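Local coordinates for ribose 5-phosphate isomerase B (Anaplasma phagocytophilum, PDB 4EM8) that interconverts ribose 5-phosphate and ribulose 5-phosphate, an isomerisation of the pentose phosphate pathway, at the interface of chains A and B. Sequence-based numbering; all coordinates share one arbitrary frame. Chains: chain A/B, Ribose 5-phosphate isomerase B.

Contact 1: the interface of chains A and B. Residues chain A 50, 76, 79-80, 83; chain B 82, 87-88, 146.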
loop_
_atom_site.group_PDB
_atom_site.type_symbol
_atom_site.label_atom_id
_atom_site.label_comp_id
_atom_site.label_asym_id
_atom_site.label_seq_id
_atom_site.Cartn_x
_atom_site.Cartn_y
_atom_site.Cartn_z
ATOM N N TYR A 50 9.387 -12.415 2.719
ATOM C CA TYR A 50 8.814 -11.321 3.525
ATOM C C TYR A 50 7.479 -11.678 4.176
ATOM O O TYR A 50 7.249 -11.305 5.328
ATOM C CB TYR A 50 8.760 -9.971 2.752
ATOM C CG TYR A 50 7.987 -10.021 1.457
ATOM C CD1 TYR A 50 6.617 -9.795 1.437
ATOM C CD2 TYR A 50 8.622 -10.319 0.252
ATOM C CE1 TYR A 50 5.895 -9.872 0.250
ATOM C CE2 TYR A 50 7.910 -10.388 -0.952
ATOM C CZ TYR A 50 6.549 -10.184 -0.945
ATOM O OH TYR A 50 5.843 -10.256 -2.126
ATOM N N GLY A 76 5.453 -5.571 -1.086
ATOM C CA GLY A 76 5.006 -6.850 -0.555
ATOM C C GLY A 76 4.624 -6.821 0.915
ATOM O O GLY A 76 3.617 -7.427 1.311
ATOM N N ILE A 79 1.107 -5.117 1.245
ATOM C CA ILE A 79 0.060 -6.070 0.873
ATOM C C ILE A 79 -0.205 -7.067 2.023
ATOM O O ILE A 79 -1.348 -7.280 2.419
ATOM C CB ILE A 79 0.438 -6.865 -0.401
ATOM C CG1 ILE A 79 0.444 -5.963 -1.646
ATOM C CG2 ILE A 79 -0.533 -8.026 -0.630
ATOM C CD1 ILE A 79 1.144 -6.612 -2.843
ATOM N N ALA A 80 0.858 -7.689 2.528
ATOM C CA ALA A 80 0.754 -8.707 3.545
ATOM C C ALA A 80 0.203 -8.159 4.865
ATOM O O ALA A 80 -0.586 -8.828 5.523
ATOM C CB ALA A 80 2.121 -9.367 3.756
ATOM N N ARG A 83 -3.709 -7.445 5.016
ATOM C CA ARG A 83 -4.540 -8.655 5.160
ATOM C C ARG A 83 -5.309 -8.698 6.480
ATOM O O ARG A 83 -6.335 -9.363 6.551
ATOM C CB ARG A 83 -3.681 -9.938 5.013
ATOM C CG ARG A 83 -3.063 -10.138 3.639
ATOM C CD ARG A 83 -4.020 -10.795 2.686
ATOM N NE ARG A 83 -3.408 -11.140 1.396
ATOM C CZ ARG A 83 -3.363 -10.348 0.308
ATOM N NH1 ARG A 83 -3.874 -9.120 0.321
ATOM N NH2 ARG A 83 -2.830 -10.811 -0.832
ATOM N N ASN B 82 -6.357 -4.688 0.043
ATOM C CA ASN B 82 -5.457 -5.763 0.463
ATOM C C ASN B 82 -5.979 -6.580 1.646
ATOM O O ASN B 82 -5.322 -7.535 2.072
ATOM C CB ASN B 82 -4.047 -5.257 0.679
ATOM C CG ASN B 82 -3.307 -4.998 -0.640
ATOM O OD1 ASN B 82 -3.358 -5.823 -1.556
ATOM N ND2 ASN B 82 -2.592 -3.850 -0.734
ATOM N N ILE B 87 -6.260 -10.521 -3.647
ATOM C CA ILE B 87 -5.902 -9.214 -4.176
ATOM C C ILE B 87 -4.498 -8.797 -3.781
ATOM O O ILE B 87 -4.073 -9.007 -2.630
ATOM C CB ILE B 87 -6.845 -8.096 -3.668
ATOM C CG1 ILE B 87 -8.288 -8.357 -4.069
ATOM C CG2 ILE B 87 -6.344 -6.729 -4.182
ATOM C CD1 ILE B 87 -8.544 -8.391 -5.558
ATOM N N ARG B 88 -3.794 -8.188 -4.741
ATOM C CA ARG B 88 -2.437 -7.676 -4.550
ATOM C C ARG B 88 -2.386 -6.271 -5.126
ATOM O O ARG B 88 -2.189 -6.094 -6.332
ATOM C CB ARG B 88 -1.416 -8.608 -5.190
ATOM C CG ARG B 88 -1.355 -9.956 -4.476
ATOM C CD ARG B 88 -0.350 -10.893 -5.136
ATOM N NE ARG B 88 -0.638 -11.088 -6.564
ATOM C CZ ARG B 88 -1.605 -11.867 -7.052
ATOM N NH1 ARG B 88 -2.418 -12.540 -6.244
ATOM N NH2 ARG B 88 -1.787 -11.955 -8.372
ATOM N N LEU B 146 1.413 -14.723 -0.062
ATOM C CA LEU B 146 0.458 -13.602 0.076
ATOM C C LEU B 146 -1.007 -14.101 0.010
ATOM O O LEU B 146 -1.927 -13.462 0.531
ATOM C CB LEU B 146 0.718 -12.534 -0.985
ATOM C CG LEU B 146 1.995 -11.711 -0.781
ATOM C CD1 LEU B 146 2.158 -10.661 -1.883
ATOM C CD2 LEU B 146 1.967 -11.031 0.579
#

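Contact 2: the interface of chains A and B. Residues chain A 49-52, 80; chain B 142, 145-146.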
loop_
_atom_site.group_PDB
_atom_site.type_symbol
_atom_site.label_atom_id
_atom_site.label_comp_id
_atom_site.label_asym_id
_atom_site.label_seq_id
_atom_site.Cartn_x
_atom_site.Cartn_y
_atom_site.Cartn_z
ATOM N N ASP A 49 11.443 -15.154 3.005
ATOM C CA ASP A 49 10.218 -14.702 2.352
ATOM C C ASP A 49 9.502 -13.647 3.219
ATOM O O ASP A 49 9.074 -13.948 4.341
ATOM C CB ASP A 49 9.286 -15.902 2.091
ATOM C CG ASP A 49 9.865 -16.899 1.093
ATOM O OD1 ASP A 49 10.739 -16.540 0.275
ATOM O OD2 ASP A 49 9.420 -18.042 1.136
ATOM N N TYR A 50 9.387 -12.415 2.719
ATOM C CA TYR A 50 8.814 -11.321 3.525
ATOM C C TYR A 50 7.479 -11.678 4.176
ATOM O O TYR A 50 7.249 -11.305 5.328
ATOM C CB TYR A 50 8.760 -9.971 2.752
ATOM C CG TYR A 50 7.987 -10.021 1.457
ATOM C CD1 TYR A 50 6.617 -9.795 1.437
ATOM C CD2 TYR A 50 8.622 -10.319 0.252
ATOM C CE1 TYR A 50 5.895 -9.872 0.250
ATOM C CE2 TYR A 50 7.910 -10.388 -0.952
ATOM C CZ TYR A 50 6.549 -10.184 -0.945
ATOM O OH TYR A 50 5.843 -10.256 -2.126
ATOM N N PRO A 51 6.604 -12.434 3.484
ATOM C CA PRO A 51 5.317 -12.727 4.148
ATOM C C PRO A 51 5.401 -13.471 5.493
ATOM O O PRO A 51 4.519 -13.300 6.344
ATOM C CB PRO A 51 4.582 -13.596 3.116
ATOM C CG PRO A 51 5.190 -13.225 1.801
ATOM C CD PRO A 51 6.632 -12.993 2.114
ATOM N N ASP A 52 6.446 -14.275 5.684
ATOM C CA ASP A 52 6.619 -15.000 6.927
ATOM C C ASP A 52 6.993 -14.107 8.122
ATOM O O ASP A 52 6.912 -14.551 9.252
ATOM C CB ASP A 52 7.677 -16.094 6.762
ATOM C CG ASP A 52 7.268 -17.158 5.769
ATOM O OD1 ASP A 52 6.072 -17.455 5.639
ATOM O OD2 ASP A 52 8.149 -17.704 5.109
ATOM N N ALA A 80 0.858 -7.689 2.528
ATOM C CA ALA A 80 0.754 -8.707 3.545
ATOM C C ALA A 80 0.203 -8.159 4.865
ATOM O O ALA A 80 -0.586 -8.828 5.523
ATOM C CB ALA A 80 2.121 -9.367 3.756
ATOM N N ARG B 142 6.752 -16.202 -2.745
ATOM C CA ARG B 142 6.260 -15.116 -1.868
ATOM C C ARG B 142 4.834 -14.706 -2.257
ATOM O O ARG B 142 3.967 -14.515 -1.386
ATOM C CB ARG B 142 7.230 -13.936 -1.882
ATOM C CG ARG B 142 8.626 -14.341 -1.406
ATOM C CD ARG B 142 9.759 -13.537 -2.046
ATOM N NE ARG B 142 11.031 -14.090 -1.615
ATOM C CZ ARG B 142 12.224 -13.722 -2.060
ATOM N NH1 ARG B 142 12.340 -12.753 -2.956
ATOM N NH2 ARG B 142 13.306 -14.312 -1.586
ATOM N N LYS B 145 2.457 -17.200 -0.947
ATOM C CA LYS B 145 2.267 -16.965 0.480
ATOM C C LYS B 145 1.343 -15.779 0.755
ATOM O O LYS B 145 0.559 -15.825 1.685
ATOM C CB LYS B 145 3.607 -16.805 1.186
ATOM C CG LYS B 145 4.426 -18.104 1.266
ATOM C CD LYS B 145 5.687 -17.916 2.094
ATOM C CE LYS B 145 6.290 -19.265 2.532
ATOM N NZ LYS B 145 7.768 -19.183 2.730
ATOM N N LEU B 146 1.413 -14.723 -0.062
ATOM C CA LEU B 146 0.458 -13.602 0.076
ATOM C C LEU B 146 -1.007 -14.101 0.010
ATOM O O LEU B 146 -1.927 -13.462 0.531
ATOM C CB LEU B 146 0.718 -12.534 -0.985
ATOM C CG LEU B 146 1.995 -11.711 -0.781
ATOM C CD1 LEU B 146 2.158 -10.661 -1.883
ATOM C CD2 LEU B 146 1.967 -11.031 0.579
HETATM O O HOH W 1 13.120 -17.443 -0.793
#

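Contact 1: the interface of chains A and B
A:Arg83 reaches across the subunit boundary of this LacAB/RpiB-family isomerase and ties together three backbone carbonyls of chain B. Its NE donates to B:Leu146 O at 2.9 Å, lying in the carbonyl plane. NH2 turns to the same oxygen from well above that plane, so the guanidinium grips the atom side-on with two nitrogens. Its far end straddles B:Ile87 O, which takes a bond from NH2 at 2.8 Å and another from NH1. NH1 also donates to B:Asn82 O at 2.8 Å, this acceptor lying in the guanidinium plane. With acceptors round three edges of the flat group, its rotation is probably well fixed. A bend at chi2 (-84°) turns the long chain from the loop just after helix A 75-81 toward these carbonyls. The positive group thus meets the carboxyl end of helix B 138-146, where the helix dipole would probably add to the attraction.

Next to this polar grip lies a compact, mainly apolar patch. B:Leu146, which loses 73 Å² of surface to chain A, splays its two methyls over that chain: CD2 sits 3.6 Å from A:Ala80 CB, while CD1 meets A:Tyr50 OH, the phenol oxygen, and A:Ile79 CG2. The leucine and the tyrosine cross at about a right angle, contact falling on the hydroxyl end of the phenol. A:Ile79 lies obliquely against the side-chain amide of B:Asn82, with CG2 3.7 Å from its OD1 and CG1 beside its ND2.

Contact thins toward B:Arg88, which gives up 13 Å². Its CB is 4.0 Å from A:Ile79 CD1, but a bend at chi3 (-56°) carries the guanidinium away from the apolar patch. There B:Arg88 NH1 stays 5.7 Å from A:Arg83 NH2, a separation that probably limits the repulsion of like charges.

Contact 2: the interface of chains A and B
A salt-bridged part of the two-fold interface between the two copies joins A:Asp49 and A:Asp52 to B:Arg142 and B:Lys145, and probably helps to hold the C-terminal helix of one subunit against the other in the deposited pair. B:Lys145 extends its chain beyond CG and places NZ between the two carboxylates. It bonds A:Asp49 OD2 at 2.6 Å, on the anti lone pair of that oxygen. The second bond runs to A:Asp52 OD2 at 2.8 Å and uses the syn lone pair, so the two acids present their oxygens differently to one ammonium group. The aliphatic part of the lysine crosses A:Pro51 at about a right angle, its CB packing 3.9 Å from the proline CB.

The other oxygen of A:Asp49 faces the arginine. B:Arg142 NE donates to OD1 at 3.1 Å in a nearly straight bond (169° at H), with the oxygen in the guanidinium plane at its edge. The carboxylate is not coplanar with it: the planes stand 69° apart, and the arginine arrives on the anti side, tilted out of the carboxylate plane. A water 2.8 Å from A:Asp49 OD1 also links this oxygen to B:Arg142 NH2. A:Asp49 is thereby held through both oxygens by separate cations.

Farther in, the arginine stem packs across A:Tyr50, with B:Arg142 CB 3.7 Å from ring atom CE2. The ring is set by an uncommon chi1 of 57°, with CG between the backbone N and carbonyl carbon, and A:Pro51 CD sits over the rim of one ring face. A:Pro51 CG rests 3.6 Å from B:Arg142 O. B:Arg142 is predicted to bind D-ribulose 5-phosphate, so its salt bridge may also help position it for substrate. In the fold, A:Asp49 and the short 3-10 helix A 50-53 lie beside helix B 138-146; the centre of the contact is about 9 Å from A:Cys71, the predicted proton acceptor.

The centres of the C-alpha atoms of contact 1 and contact 2 are about 8 Å apart, and A:Tyr50, A:Ala80 and B:Leu146 belong to both. They adjoin along the end of helix B 138-146: contact 1 extends from its carboxyl end to the B 82-88 segment and meets helix A 75-81 and the residues after it, while contact 2 engages the preceding turns through the segment around A 50-53. The two-fold axis repeats both with the chains exchanged. Both centres lie within about 10 Å of A:Cys71, so dimer formation probably also helps to shape a catalytic site to which the neighbouring subunit contributes.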